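Local coordinates for tailspike protein (PDB 6E1R), which probably serves as the trimeric spike with which the phage recognises and hydrolyses the surface polysaccharide of its Acinetobacter host, at residues A[285-290]-A[311-316]; A[315-320]-A[341-346]; A[332-337]-A[356-361]; A[347-352]-A[371-376]; A[366-371]-A[394-399]. All coordinates share one frame; numbering follows the deposited sequence.

How the contacts relate
All five contacts join successive coils of one parallel beta-helix. Contacts 1, 2 and 5 lie at the loop-rich corner, contact 4 leads from that corner onto a second face, and contact 3 lies on the face turned toward the other two subunits. Contacts 1 and 2 share Pro315 and Tyr316, their centres about 7 Å apart; contact 2 continues into contact 4, about 9 Å away between centres, through Ile318 O and Lys349 N. Contacts 4 and 5 share Val371. Contact 3 meets contact 4 through a hydrogen bond between Tyr358 OH and Asn350 OD1, and stands about 19 Å from contact 1 between centres.

Contact 1: residues A[285-290]-A[311-316]; sequences QNLCTE and NTSTPY
Asn286 and Asn311 stand with their CA atoms 5.3 Å apart; the register then shifts by one residue at Thr312, bringing Cys288 beside Thr314, and back at Thr289, bringing Glu290 beside Pro315, while residues 311-314 close a type I beta turn. The segments are neighbouring corners of a parallel beta-helix, each leaving one strand, 281-284 or 306-309, for the next face. One oxygen holds the start of the corner: Asn311 OD1 accepts the backbone N of Asn286 at 2.9 Å and the side-chain ND2 of Asn286 at 3.2 Å. The backbone donor arrives nearly in line with the C=O bond, whereas ND2 sits above the Asn311 carbonyl plane. Both side chains point the same way, side by side, with their amide planes turned 43° apart. Asparagine suits a corner that climbs from coil to coil because it offers donor and acceptor together: Asn286 also bonds to Gly261 N and Phe258 O of the preceding coil, and Asn311 ND2 to Pro342 O of the following one. Farther along, Thr314 places OG1 anti to its carbonyl carbon (chi1 -56°), where it lies 3.1 Å from Cys288 O. A water bridges the same region, donating to Asn286 O and accepting from Ser313 N at 2.8 Å. Pro315, which has no N-H to offer, sets CD and CG against the backbone oxygens of Thr289 and Glu290. Glu290 sends its carboxylate elsewhere, to Lys294, but its backbone oxygen takes the N-H of Tyr316, with Tyr316 N and Glu290 O 3.2 Å apart.

Contact 2: residues A[315-320]-A[341-346]; sequences PYVIKT and RPCSVA
Pro315 O is gripped by consecutive N-H groups of the next coil: Val345 N at 2.8 Å, Ala346 N at 3.2 Å and, weakly, Ser344 N. Val345 N lies in the carbonyl plane on a lone pair, while Ala346 N is tilted 26° from it, which lets both donors reach one oxygen without competing for the same direction. The chain from Ser344 to Ala346 thus curls around a single carbonyl. Side chains then fill in around this grip. The proline ring puts CB against Val345 CG2 at 3.7 Å, and the same CB also lies over one face of the Tyr316 ring, offset toward its rim. Tyr316 meets Ala346 by its edge: Ala346 O lies near the ring plane, 3.3 Å from CD1, and the backbone CA of Tyr316 points a C-H at this oxygen as well. A broad ring suits the spot because its CE1 can also touch Val345 CG1, the two side chains slanting past one another, and the same CE1 also lies near Glu373 OE1. At the inner end, Val317 has CG1 anti to its backbone N (chi1 172°), leaving CG2 beside that N to fit between Pro342 CB at 3.7 Å and Cys343 SG at 3.6 Å. The compact, apolar branch and the thiol match this buried place. Ser344, partly exposed, spends its hydroxyl on a weak bond back to Thr314 O. Such close stacking of a turn on its counterpart, just ahead of strands 316-320 and 346-350, is as expected at a corner where successive coils of a parallel beta-helix stack.

Contact 3: residues A[332-337]-A[356-361]; sequences IKFQGI and PKYIFE
Phe334 and Phe360 point the same way from neighbouring strands, their ring planes 18° apart but slid so far that they barely overlap. Phe334 CD2 sits 3.5 Å above one face of the Phe360 ring, toward its rim. Beside them the edge of Phe334 approaches the Tyr358 ring, CE2 to CD2, and Ile332 reaches both Tyr358 and Pro356, its CD1 3.7 Å from Pro356 CG. Flat rings and branched aliphatics fill this interior, and the one hydroxyl among them, Tyr358 OH, bonds to Asn350 OD1. Beneath the side chains strands 332-335 and 357-361 run parallel, 5° apart, and bond in the staggered manner of parallel strands: Phe334 N to Ile359 O at 2.8 Å, Glu361 N to Phe334 O at 3.0 Å, and Gly336 N to Glu361 O at 2.7 Å. This is one step of a parallel beta-helix, in which like residues pile up coil upon coil; Phe303 of the preceding coil extends the pile, meeting the Phe334 ring with parallel planes. On the opposite face lie Lys333, Gln335, Ile359 and Glu361, turned toward the trimer partners. Lys333, extended, makes a long salt bridge from NZ to Glu361 OE1 at 3.4 Å; a water accepts from NZ and lies 2.9 Å from Glu361 OE1. The stronger partners lie across subunits: Lys333 NZ bonds Glu361 OE2 of the third subunit, and Glu361 OE2 bonds Lys333 NZ of the second. Gln335 does likewise, giving NE2 to Gln335 of the second subunit and taking an N-H from Gln335 of the third.

Contact 4: residues A[347-352]-A[371-376]; sequences IGKNTM and VVESST
Lys349 reaches across to Glu373, and its side chain can be followed outward from the backbone. CB packs against Tyr316 CD1. CG stands anti to the backbone N, and a bend at chi2 (58°) then swings CD toward the other strand, where it lies 3.9 Å from the carboxylate carbon CD of Glu373. CE lies 3.7 Å from Glu373 OE2, and NZ ends between two oxygens, forming a salt bridge to Glu373 OE2 at 2.8 Å and a hydrogen bond to Ser374 O at 3.0 Å. The ammonium group meets OE2 from above the carboxylate plane, 49° out of it. Lysine suits the place because a long, flexible chain can span the gap and still serve two acceptors. Beneath it, the two segments pair as parallel strands of adjacent coils of the beta-helix: Gly348 N donates to Val371 O, Glu373 N to Gly348 O at 2.9 Å, and Asn350 N to Glu373 O at 3.0 Å. Tyr358 OH lies against the CA of Gly348. Asn350 turns its amide inward, giving ND2 to Pro356 O. Past the strands, Ser375 packs against the backbone oxygens of Thr351 and Met352, the latter a selenomethionine residue, and directs its CA at Asn350 O. The chemistry thus differs on the two faces: an ionic pair braces the outer one while neutral amide and hydroxyl bonds hold the buried one. The salt bridge and backbone bonds join the two coils, while the amide of Asn350 ties its strand to residues 356-358.

Contact 5: residues A[366-371]-A[394-399]; sequences QLISAV and TLATGG
Ile368 carries CG1 between its backbone N and carbonyl carbon (chi1 56°), an arrangement that leaves CG2 anti to the carbonyl carbon and directed at Ala396, whose CB it meets at 3.6 Å. Gln366 instead has CG anti to the backbone N (chi1 174°) and stays extended, so that CG passes Thr394 O and the amide carbon CD lies 3.9 Å from Ala396 CB. A small methyl at Ala396 therefore receives two longer side chains. Gln366 and Thr394 cross at a slant, CB of Gln366 being 3.5 Å from OG1 of Thr394, which has a weak bond of its own to Gly365 O. Between these side chains two straight backbone bonds pair the strand ends, Leu367 N to Thr394 O at 2.7 Å and Ala396 N to Leu367 O at 2.8 Å. Strands 364-367 and 392-395 form a separate parallel pair leading into the corner of the beta-helix, each coil entering its corner beside the next; Arg341 of the preceding coil bonds to the backbone of Gln366. Beyond the pairing, residues 396-399 fold into a type II beta turn, closed by Gly399 N to Ala396 O at 2.9 Å. Gly398 occupies the third position of this turn with phi at 93°, a conformation that favours glycine. Gly399, likewise without a side chain, brings CA close enough to point C-H groups at Leu367 O and, at 3.2 Å, at Ser369 O. On the other side of the strand pair Leu367 turns inward, its CD2 against Ile347 CD1.

Contact 1: residues A[285-290]-A[311-316]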
# COMPACT_ATOMS: atom_id res chain seq x y z
N GLN A 285 21.66 -7.38 4.92
CA GLN A 285 23.11 -7.56 4.91
C GLN A 285 23.87 -6.29 5.28
O GLN A 285 24.99 -6.06 4.82
CB GLN A 285 23.60 -8.10 3.56
CG GLN A 285 23.00 -9.45 3.19
CD GLN A 285 23.48 -9.95 1.84
OE1 GLN A 285 24.36 -9.36 1.22
NE2 GLN A 285 22.89 -11.04 1.38
N ASN A 286 23.26 -5.45 6.12
CA ASN A 286 23.92 -4.23 6.57
C ASN A 286 24.71 -4.49 7.85
O ASN A 286 24.50 -5.48 8.56
CB ASN A 286 22.89 -3.12 6.80
CG ASN A 286 22.13 -2.76 5.54
OD1 ASN A 286 22.57 -1.92 4.76
ND2 ASN A 286 20.99 -3.41 5.34
N LEU A 287 25.62 -3.56 8.15
CA LEU A 287 26.46 -3.63 9.34
C LEU A 287 26.42 -2.30 10.09
O LEU A 287 27.43 -1.85 10.63
CB LEU A 287 27.89 -4.00 8.97
CG LEU A 287 28.10 -5.37 8.33
CD1 LEU A 287 29.57 -5.59 8.00
CD2 LEU A 287 27.58 -6.47 9.25
N CYS A 288 25.26 -1.66 10.11
CA CYS A 288 25.13 -0.36 10.77
C CYS A 288 25.33 -0.51 12.27
O CYS A 288 24.95 -1.51 12.88
CB CYS A 288 23.77 0.25 10.47
SG CYS A 288 23.44 0.52 8.72
N THR A 289 25.93 0.52 12.88
CA THR A 289 26.30 0.42 14.29
C THR A 289 25.15 0.77 15.23
O THR A 289 25.12 0.29 16.37
CB THR A 289 27.51 1.30 14.60
OG1 THR A 289 27.26 2.64 14.18
CG2 THR A 289 28.75 0.76 13.89
N GLU A 290 24.21 1.61 14.79
CA GLU A 290 23.12 2.03 15.66
C GLU A 290 21.76 1.57 15.14
O GLU A 290 21.05 0.84 15.84
CB GLU A 290 23.13 3.55 15.84
CG GLU A 290 24.41 4.09 16.49
CD GLU A 290 24.33 5.58 16.74
OE1 GLU A 290 23.20 6.09 16.86
OE2 GLU A 290 25.39 6.24 16.80
N ASN A 311 20.58 -8.42 9.31
CA ASN A 311 21.28 -7.31 9.95
C ASN A 311 21.63 -7.68 11.38
O ASN A 311 21.16 -7.05 12.33
CB ASN A 311 20.43 -6.04 9.90
CG ASN A 311 19.95 -5.72 8.50
OD1 ASN A 311 20.75 -5.65 7.56
ND2 ASN A 311 18.65 -5.53 8.34
N THR A 312 22.47 -8.71 11.53
CA THR A 312 22.70 -9.31 12.84
C THR A 312 23.44 -8.38 13.79
O THR A 312 23.31 -8.50 15.01
CB THR A 312 23.48 -10.61 12.68
OG1 THR A 312 24.17 -10.60 11.43
CG2 THR A 312 22.54 -11.80 12.72
N SER A 313 24.23 -7.44 13.26
CA SER A 313 25.04 -6.55 14.08
C SER A 313 24.42 -5.18 14.28
O SER A 313 25.01 -4.34 14.97
CB SER A 313 26.44 -6.41 13.48
OG SER A 313 27.04 -7.67 13.31
N THR A 314 23.25 -4.92 13.70
CA THR A 314 22.62 -3.61 13.84
C THR A 314 21.62 -3.65 14.99
O THR A 314 20.73 -4.51 14.98
CB THR A 314 21.92 -3.21 12.55
OG1 THR A 314 22.86 -3.25 11.47
CG2 THR A 314 21.36 -1.80 12.67
N PRO A 315 21.74 -2.77 15.98
CA PRO A 315 20.83 -2.84 17.14
C PRO A 315 19.37 -2.66 16.77
O PRO A 315 18.52 -3.48 17.16
CB PRO A 315 21.34 -1.73 18.05
CG PRO A 315 22.78 -1.58 17.70
CD PRO A 315 22.85 -1.82 16.21
N TYR A 316 19.03 -1.60 16.04
CA TYR A 316 17.65 -1.28 15.74
C TYR A 316 17.42 -1.23 14.24
O TYR A 316 18.35 -1.01 13.45
CB TYR A 316 17.25 0.06 16.37
CG TYR A 316 17.65 0.20 17.82
CD1 TYR A 316 17.06 -0.59 18.81
CD2 TYR A 316 18.61 1.12 18.21
CE1 TYR A 316 17.43 -0.46 20.14
CE2 TYR A 316 18.98 1.26 19.53
CZ TYR A 316 18.39 0.47 20.49
OH TYR A 316 18.75 0.60 21.81
O HOH W 1 24.14 -5.69 11.04
O HOH W 2 27.60 -2.88 13.70

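Contact 2: residues A[315-320]-A[341-346]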
# COMPACT_ATOMS: atom_id res chain seq x y z
N PRO A 315 21.74 -2.77 15.98
CA PRO A 315 20.83 -2.84 17.14
C PRO A 315 19.37 -2.66 16.77
O PRO A 315 18.52 -3.48 17.16
CB PRO A 315 21.34 -1.73 18.05
CG PRO A 315 22.78 -1.58 17.70
CD PRO A 315 22.85 -1.82 16.21
N TYR A 316 19.03 -1.60 16.04
CA TYR A 316 17.65 -1.28 15.74
C TYR A 316 17.42 -1.23 14.24
O TYR A 316 18.35 -1.01 13.45
CB TYR A 316 17.25 0.06 16.37
CG TYR A 316 17.65 0.20 17.82
CD1 TYR A 316 17.06 -0.59 18.81
CD2 TYR A 316 18.61 1.12 18.21
CE1 TYR A 316 17.43 -0.46 20.14
CE2 TYR A 316 18.98 1.26 19.53
CZ TYR A 316 18.39 0.47 20.49
OH TYR A 316 18.75 0.60 21.81
N VAL A 317 16.17 -1.45 13.84
CA VAL A 317 15.80 -1.27 12.44
C VAL A 317 15.50 0.19 12.15
O VAL A 317 16.01 0.76 11.17
CB VAL A 317 14.60 -2.17 12.08
CG1 VAL A 317 14.09 -1.84 10.69
CG2 VAL A 317 15.00 -3.64 12.17
N ILE A 318 14.69 0.82 12.99
CA ILE A 318 14.38 2.24 12.86
C ILE A 318 14.41 2.86 14.24
O ILE A 318 13.93 2.27 15.22
CB ILE A 318 13.01 2.46 12.16
CG1 ILE A 318 12.74 3.95 11.97
CG2 ILE A 318 11.89 1.79 12.94
CD1 ILE A 318 11.61 4.25 11.01
N LYS A 319 14.99 4.06 14.34
CA LYS A 319 15.13 4.78 15.60
C LYS A 319 14.72 6.22 15.38
O LYS A 319 15.40 6.97 14.66
CB LYS A 319 16.57 4.69 16.12
CG LYS A 319 16.80 5.45 17.42
CD LYS A 319 18.23 5.29 17.91
CE LYS A 319 18.45 6.03 19.22
NZ LYS A 319 19.81 5.79 19.77
N THR A 320 13.61 6.63 15.99
CA THR A 320 13.11 7.98 15.85
C THR A 320 13.69 8.88 16.94
O THR A 320 13.93 8.45 18.07
CB THR A 320 11.58 8.01 15.93
OG1 THR A 320 11.14 7.26 17.07
CG2 THR A 320 10.97 7.41 14.67
N ARG A 341 15.68 -12.11 11.08
CA ARG A 341 16.72 -11.43 11.84
C ARG A 341 16.92 -10.00 11.36
O ARG A 341 17.97 -9.68 10.79
CB ARG A 341 18.04 -12.19 11.81
CG ARG A 341 17.99 -13.61 12.34
CD ARG A 341 19.32 -14.32 12.12
NE ARG A 341 19.71 -15.11 13.28
CZ ARG A 341 19.43 -16.39 13.47
NH1 ARG A 341 18.72 -17.07 12.57
NH2 ARG A 341 19.85 -17.00 14.57
N PRO A 342 15.95 -9.11 11.58
CA PRO A 342 16.09 -7.74 11.07
C PRO A 342 17.07 -6.89 11.86
O PRO A 342 17.58 -5.90 11.32
CB PRO A 342 14.67 -7.18 11.17
CG PRO A 342 14.07 -7.93 12.31
CD PRO A 342 14.66 -9.32 12.26
N CYS A 343 17.35 -7.23 13.11
CA CYS A 343 18.23 -6.44 13.97
C CYS A 343 18.63 -7.30 15.16
O CYS A 343 18.35 -8.50 15.21
CB CYS A 343 17.55 -5.14 14.40
SG CYS A 343 15.95 -5.40 15.18
N SER A 344 19.28 -6.67 16.15
CA SER A 344 19.82 -7.39 17.29
C SER A 344 19.23 -6.99 18.63
O SER A 344 19.33 -7.78 19.58
CB SER A 344 21.35 -7.21 17.35
OG SER A 344 21.70 -5.85 17.53
N VAL A 345 18.63 -5.81 18.76
CA VAL A 345 18.06 -5.39 20.04
C VAL A 345 16.55 -5.24 19.93
O VAL A 345 15.80 -5.90 20.66
CB VAL A 345 18.71 -4.08 20.52
CG1 VAL A 345 18.16 -3.68 21.88
CG2 VAL A 345 20.22 -4.23 20.58
N ALA A 346 16.09 -4.37 19.03
CA ALA A 346 14.66 -4.14 18.86
C ALA A 346 14.43 -3.53 17.48
O ALA A 346 15.22 -2.71 17.02
CB ALA A 346 14.10 -3.22 19.94

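Contact 3: residues A[332-337]-A[356-361]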
# COMPACT_ATOMS: atom_id res chain seq x y z
N ILE A 332 4.50 3.85 12.67
CA ILE A 332 5.45 3.15 11.81
C ILE A 332 4.83 1.80 11.49
O ILE A 332 4.73 0.93 12.38
CB ILE A 332 6.83 3.00 12.46
CG1 ILE A 332 7.45 4.37 12.70
CG2 ILE A 332 7.73 2.15 11.58
CD1 ILE A 332 8.84 4.31 13.32
N LYS A 333 4.42 1.60 10.25
CA LYS A 333 3.70 0.40 9.83
C LYS A 333 4.63 -0.50 9.04
O LYS A 333 5.25 -0.07 8.06
CB LYS A 333 2.47 0.75 9.00
CG LYS A 333 1.64 -0.47 8.62
CD LYS A 333 0.33 -0.08 7.95
CE LYS A 333 -0.54 -1.30 7.70
NZ LYS A 333 -1.81 -0.96 7.01
N PHE A 334 4.72 -1.76 9.46
CA PHE A 334 5.44 -2.80 8.73
C PHE A 334 4.37 -3.71 8.12
O PHE A 334 3.91 -4.67 8.75
CB PHE A 334 6.38 -3.57 9.65
CG PHE A 334 7.49 -2.74 10.22
CD1 PHE A 334 8.66 -2.54 9.51
CD2 PHE A 334 7.35 -2.14 11.46
CE1 PHE A 334 9.68 -1.78 10.04
CE2 PHE A 334 8.37 -1.37 11.99
CZ PHE A 334 9.54 -1.19 11.28
N GLN A 335 3.96 -3.40 6.89
CA GLN A 335 2.87 -4.09 6.22
C GLN A 335 3.45 -5.20 5.35
O GLN A 335 3.95 -4.94 4.25
CB GLN A 335 2.03 -3.11 5.40
CG GLN A 335 0.87 -3.75 4.66
CD GLN A 335 -0.05 -2.74 4.02
OE1 GLN A 335 -0.06 -1.56 4.40
NE2 GLN A 335 -0.83 -3.18 3.04
N GLY A 336 3.38 -6.43 5.84
CA GLY A 336 3.81 -7.59 5.09
C GLY A 336 5.29 -7.61 4.77
O GLY A 336 5.68 -7.77 3.61
N ILE A 337 6.13 -7.47 5.80
CA ILE A 337 7.57 -7.41 5.63
C ILE A 337 8.17 -8.76 6.02
O ILE A 337 7.81 -9.33 7.06
CB ILE A 337 8.18 -6.28 6.48
CG1 ILE A 337 7.41 -4.98 6.26
CG2 ILE A 337 9.65 -6.09 6.13
CD1 ILE A 337 7.38 -4.53 4.81
N PRO A 356 6.70 6.75 18.45
CA PRO A 356 5.56 6.34 17.61
C PRO A 356 4.88 5.04 18.04
O PRO A 356 5.46 4.26 18.79
CB PRO A 356 6.20 6.17 16.23
CG PRO A 356 7.58 5.74 16.53
CD PRO A 356 7.98 6.50 17.77
N LYS A 357 3.67 4.83 17.55
CA LYS A 357 3.02 3.53 17.65
C LYS A 357 3.44 2.66 16.47
O LYS A 357 3.90 3.15 15.43
CB LYS A 357 1.50 3.67 17.68
CG LYS A 357 0.98 4.64 18.73
CD LYS A 357 1.41 4.24 20.13
CE LYS A 357 0.77 5.13 21.18
NZ LYS A 357 1.31 4.85 22.54
N TYR A 358 3.27 1.35 16.63
CA TYR A 358 3.74 0.39 15.64
C TYR A 358 2.61 -0.52 15.20
O TYR A 358 1.76 -0.91 16.00
CB TYR A 358 4.90 -0.45 16.18
CG TYR A 358 6.16 0.36 16.41
CD1 TYR A 358 6.35 1.08 17.58
CD2 TYR A 358 7.16 0.39 15.45
CE1 TYR A 358 7.50 1.82 17.79
CE2 TYR A 358 8.32 1.13 15.65
CZ TYR A 358 8.48 1.83 16.82
OH TYR A 358 9.63 2.57 17.02
N ILE A 359 2.60 -0.84 13.91
CA ILE A 359 1.70 -1.84 13.34
C ILE A 359 2.54 -2.88 12.62
O ILE A 359 3.32 -2.53 11.72
CB ILE A 359 0.67 -1.21 12.38
CG1 ILE A 359 -0.38 -0.42 13.17
CG2 ILE A 359 0.00 -2.28 11.53
CD1 ILE A 359 -1.45 0.21 12.31
N PHE A 360 2.40 -4.13 13.02
CA PHE A 360 3.04 -5.27 12.36
C PHE A 360 1.93 -6.11 11.75
O PHE A 360 1.23 -6.83 12.47
CB PHE A 360 3.90 -6.07 13.34
CG PHE A 360 5.13 -5.34 13.80
CD1 PHE A 360 5.06 -4.43 14.85
CD2 PHE A 360 6.35 -5.58 13.20
CE1 PHE A 360 6.20 -3.77 15.28
CE2 PHE A 360 7.49 -4.92 13.63
CZ PHE A 360 7.41 -4.01 14.67
N GLU A 361 1.76 -6.00 10.44
CA GLU A 361 0.64 -6.60 9.72
C GLU A 361 1.18 -7.69 8.80
O GLU A 361 1.74 -7.41 7.74
CB GLU A 361 -0.11 -5.53 8.94
CG GLU A 361 -1.43 -5.98 8.35
CD GLU A 361 -2.10 -4.89 7.55
OE1 GLU A 361 -2.72 -4.00 8.16
OE2 GLU A 361 -1.97 -4.90 6.31
O HOH W 3 -4.64 -2.09 7.07

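Contact 4: residues A[347-352]-A[371-376]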
# COMPACT_ATOMS: atom_id res chain seq x y z
N ILE A 347 13.35 -3.95 16.82
CA ILE A 347 13.04 -3.42 15.49
C ILE A 347 12.77 -1.92 15.57
O ILE A 347 13.40 -1.12 14.86
CB ILE A 347 11.85 -4.18 14.87
CG1 ILE A 347 12.21 -5.65 14.66
CG2 ILE A 347 11.44 -3.53 13.56
CD1 ILE A 347 11.06 -6.49 14.16
N GLY A 348 11.85 -1.52 16.44
CA GLY A 348 11.56 -0.11 16.61
C GLY A 348 12.09 0.43 17.92
O GLY A 348 11.73 -0.08 18.99
N LYS A 349 12.93 1.45 17.86
CA LYS A 349 13.48 2.10 19.04
C LYS A 349 12.91 3.50 19.14
O LYS A 349 13.04 4.30 18.21
CB LYS A 349 15.01 2.14 18.99
CG LYS A 349 15.63 3.00 20.09
CD LYS A 349 15.24 2.52 21.48
CE LYS A 349 15.79 3.45 22.55
NZ LYS A 349 15.35 3.06 23.92
N ASN A 350 12.28 3.80 20.28
CA ASN A 350 11.69 5.10 20.53
C ASN A 350 12.56 5.87 21.51
O ASN A 350 13.06 5.31 22.49
CB ASN A 350 10.28 4.96 21.10
CG ASN A 350 9.28 4.47 20.08
OD1 ASN A 350 9.66 4.02 18.99
ND2 ASN A 350 8.00 4.55 20.41
N THR A 351 12.77 7.16 21.23
CA THR A 351 13.40 8.06 22.18
C THR A 351 12.41 9.04 22.80
O THR A 351 12.75 9.70 23.78
CB THR A 351 14.54 8.84 21.51
OG1 THR A 351 14.03 9.58 20.39
CG2 THR A 351 15.61 7.87 21.03
N MSE A 352 11.20 9.14 22.25
CA MSE A 352 10.13 9.91 22.86
C MSE A 352 9.18 8.97 23.59
O MSE A 352 9.12 7.78 23.28
CB MSE A 352 9.34 10.69 21.81
CG MSE A 352 10.16 11.38 20.74
SE MSE A 352 9.00 11.78 19.22
CE MSE A 352 10.12 13.06 18.28
N VAL A 371 10.70 -6.80 19.69
CA VAL A 371 9.91 -6.18 18.64
C VAL A 371 10.02 -4.66 18.70
O VAL A 371 10.31 -4.01 17.70
CB VAL A 371 8.44 -6.64 18.73
CG1 VAL A 371 7.59 -5.92 17.70
CG2 VAL A 371 8.36 -8.15 18.53
N VAL A 372 9.80 -4.08 19.89
CA VAL A 372 9.92 -2.65 20.09
C VAL A 372 10.62 -2.39 21.42
O VAL A 372 10.72 -3.27 22.27
CB VAL A 372 8.55 -1.92 20.06
CG1 VAL A 372 7.93 -2.00 18.68
CG2 VAL A 372 7.63 -2.51 21.11
N GLU A 373 11.10 -1.16 21.58
CA GLU A 373 11.69 -0.70 22.83
C GLU A 373 11.26 0.73 23.08
O GLU A 373 11.46 1.60 22.22
CB GLU A 373 13.22 -0.80 22.80
CG GLU A 373 13.88 -0.32 24.09
CD GLU A 373 15.39 -0.41 24.06
OE1 GLU A 373 15.92 -1.33 23.41
OE2 GLU A 373 16.05 0.45 24.68
N SER A 374 10.68 0.98 24.25
CA SER A 374 10.18 2.31 24.56
C SER A 374 11.34 3.25 24.88
O SER A 374 12.51 2.85 24.94
CB SER A 374 9.22 2.25 25.75
OG SER A 374 9.90 1.91 26.94
N SER A 375 11.00 4.53 25.07
CA SER A 375 12.01 5.52 25.43
C SER A 375 12.62 5.25 26.79
O SER A 375 13.74 5.70 27.05
CB SER A 375 11.39 6.92 25.39
OG SER A 375 10.24 6.99 26.21
N THR A 376 11.92 4.53 27.66
CA THR A 376 12.42 4.17 28.98
C THR A 376 13.05 2.79 29.01
O THR A 376 13.38 2.29 30.09
CB THR A 376 11.29 4.26 30.01
OG1 THR A 376 10.18 3.46 29.56
CG2 THR A 376 10.84 5.71 30.17

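Contact 5: residues A[366-371]-A[394-399]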
# COMPACT_ATOMS: atom_id res chain seq x y z
N GLN A 366 12.19 -14.60 11.60
CA GLN A 366 12.75 -15.10 12.85
C GLN A 366 13.49 -13.96 13.55
O GLN A 366 14.18 -13.17 12.91
CB GLN A 366 13.69 -16.28 12.59
CG GLN A 366 14.43 -16.78 13.82
CD GLN A 366 15.34 -17.95 13.52
OE1 GLN A 366 16.50 -17.76 13.14
NE2 GLN A 366 14.83 -19.16 13.69
N LEU A 367 13.33 -13.89 14.87
CA LEU A 367 13.83 -12.76 15.66
C LEU A 367 14.97 -13.19 16.57
O LEU A 367 14.86 -14.20 17.28
CB LEU A 367 12.70 -12.14 16.48
CG LEU A 367 11.59 -11.46 15.68
CD1 LEU A 367 10.52 -10.91 16.61
CD2 LEU A 367 12.17 -10.37 14.80
N ILE A 368 16.05 -12.43 16.55
CA ILE A 368 17.08 -12.48 17.58
C ILE A 368 17.04 -11.23 18.45
O ILE A 368 18.03 -10.89 19.10
CB ILE A 368 18.48 -12.68 16.97
CG1 ILE A 368 18.77 -11.58 15.95
CG2 ILE A 368 18.61 -14.05 16.33
CD1 ILE A 368 20.19 -11.58 15.44
N SER A 369 15.90 -10.54 18.47
CA SER A 369 15.78 -9.25 19.13
C SER A 369 14.36 -9.12 19.68
O SER A 369 13.53 -10.03 19.55
CB SER A 369 16.09 -8.11 18.16
OG SER A 369 15.09 -8.02 17.16
N ALA A 370 14.09 -7.98 20.30
CA ALA A 370 12.74 -7.64 20.70
C ALA A 370 12.01 -6.99 19.53
O ALA A 370 12.60 -6.66 18.50
CB ALA A 370 12.75 -6.71 21.91
N VAL A 371 10.70 -6.80 19.69
CA VAL A 371 9.91 -6.18 18.64
C VAL A 371 10.02 -4.66 18.70
O VAL A 371 10.31 -4.01 17.70
CB VAL A 371 8.44 -6.64 18.73
CG1 VAL A 371 7.59 -5.92 17.70
CG2 VAL A 371 8.36 -8.15 18.53
N THR A 394 9.49 -16.55 14.79
CA THR A 394 10.19 -17.58 15.54
C THR A 394 11.29 -16.93 16.36
O THR A 394 12.00 -16.03 15.88
CB THR A 394 10.78 -18.63 14.60
OG1 THR A 394 10.75 -18.15 13.25
CG2 THR A 394 9.99 -19.93 14.69
N LEU A 395 11.43 -17.37 17.61
CA LEU A 395 12.37 -16.75 18.54
C LEU A 395 13.67 -17.54 18.55
O LEU A 395 13.68 -18.73 18.91
CB LEU A 395 11.77 -16.68 19.95
CG LEU A 395 10.53 -15.79 20.09
CD1 LEU A 395 10.04 -15.78 21.53
CD2 LEU A 395 10.83 -14.38 19.61
N ALA A 396 14.75 -16.88 18.17
CA ALA A 396 16.10 -17.42 18.29
C ALA A 396 16.76 -16.81 19.52
O ALA A 396 16.12 -16.15 20.34
CB ALA A 396 16.89 -17.15 17.01
N THR A 397 18.07 -17.05 19.67
CA THR A 397 18.79 -16.55 20.84
C THR A 397 18.75 -15.03 20.88
O THR A 397 19.21 -14.36 19.95
CB THR A 397 20.23 -17.04 20.81
OG1 THR A 397 20.25 -18.48 20.79
CG2 THR A 397 20.99 -16.55 22.04
N GLY A 398 18.19 -14.49 21.97
CA GLY A 398 18.02 -13.06 22.12
C GLY A 398 16.68 -12.53 21.66
O GLY A 398 16.39 -11.35 21.89
N GLY A 399 15.85 -13.36 21.02
CA GLY A 399 14.56 -12.90 20.55
C GLY A 399 13.50 -12.93 21.64
O GLY A 399 13.53 -13.76 22.55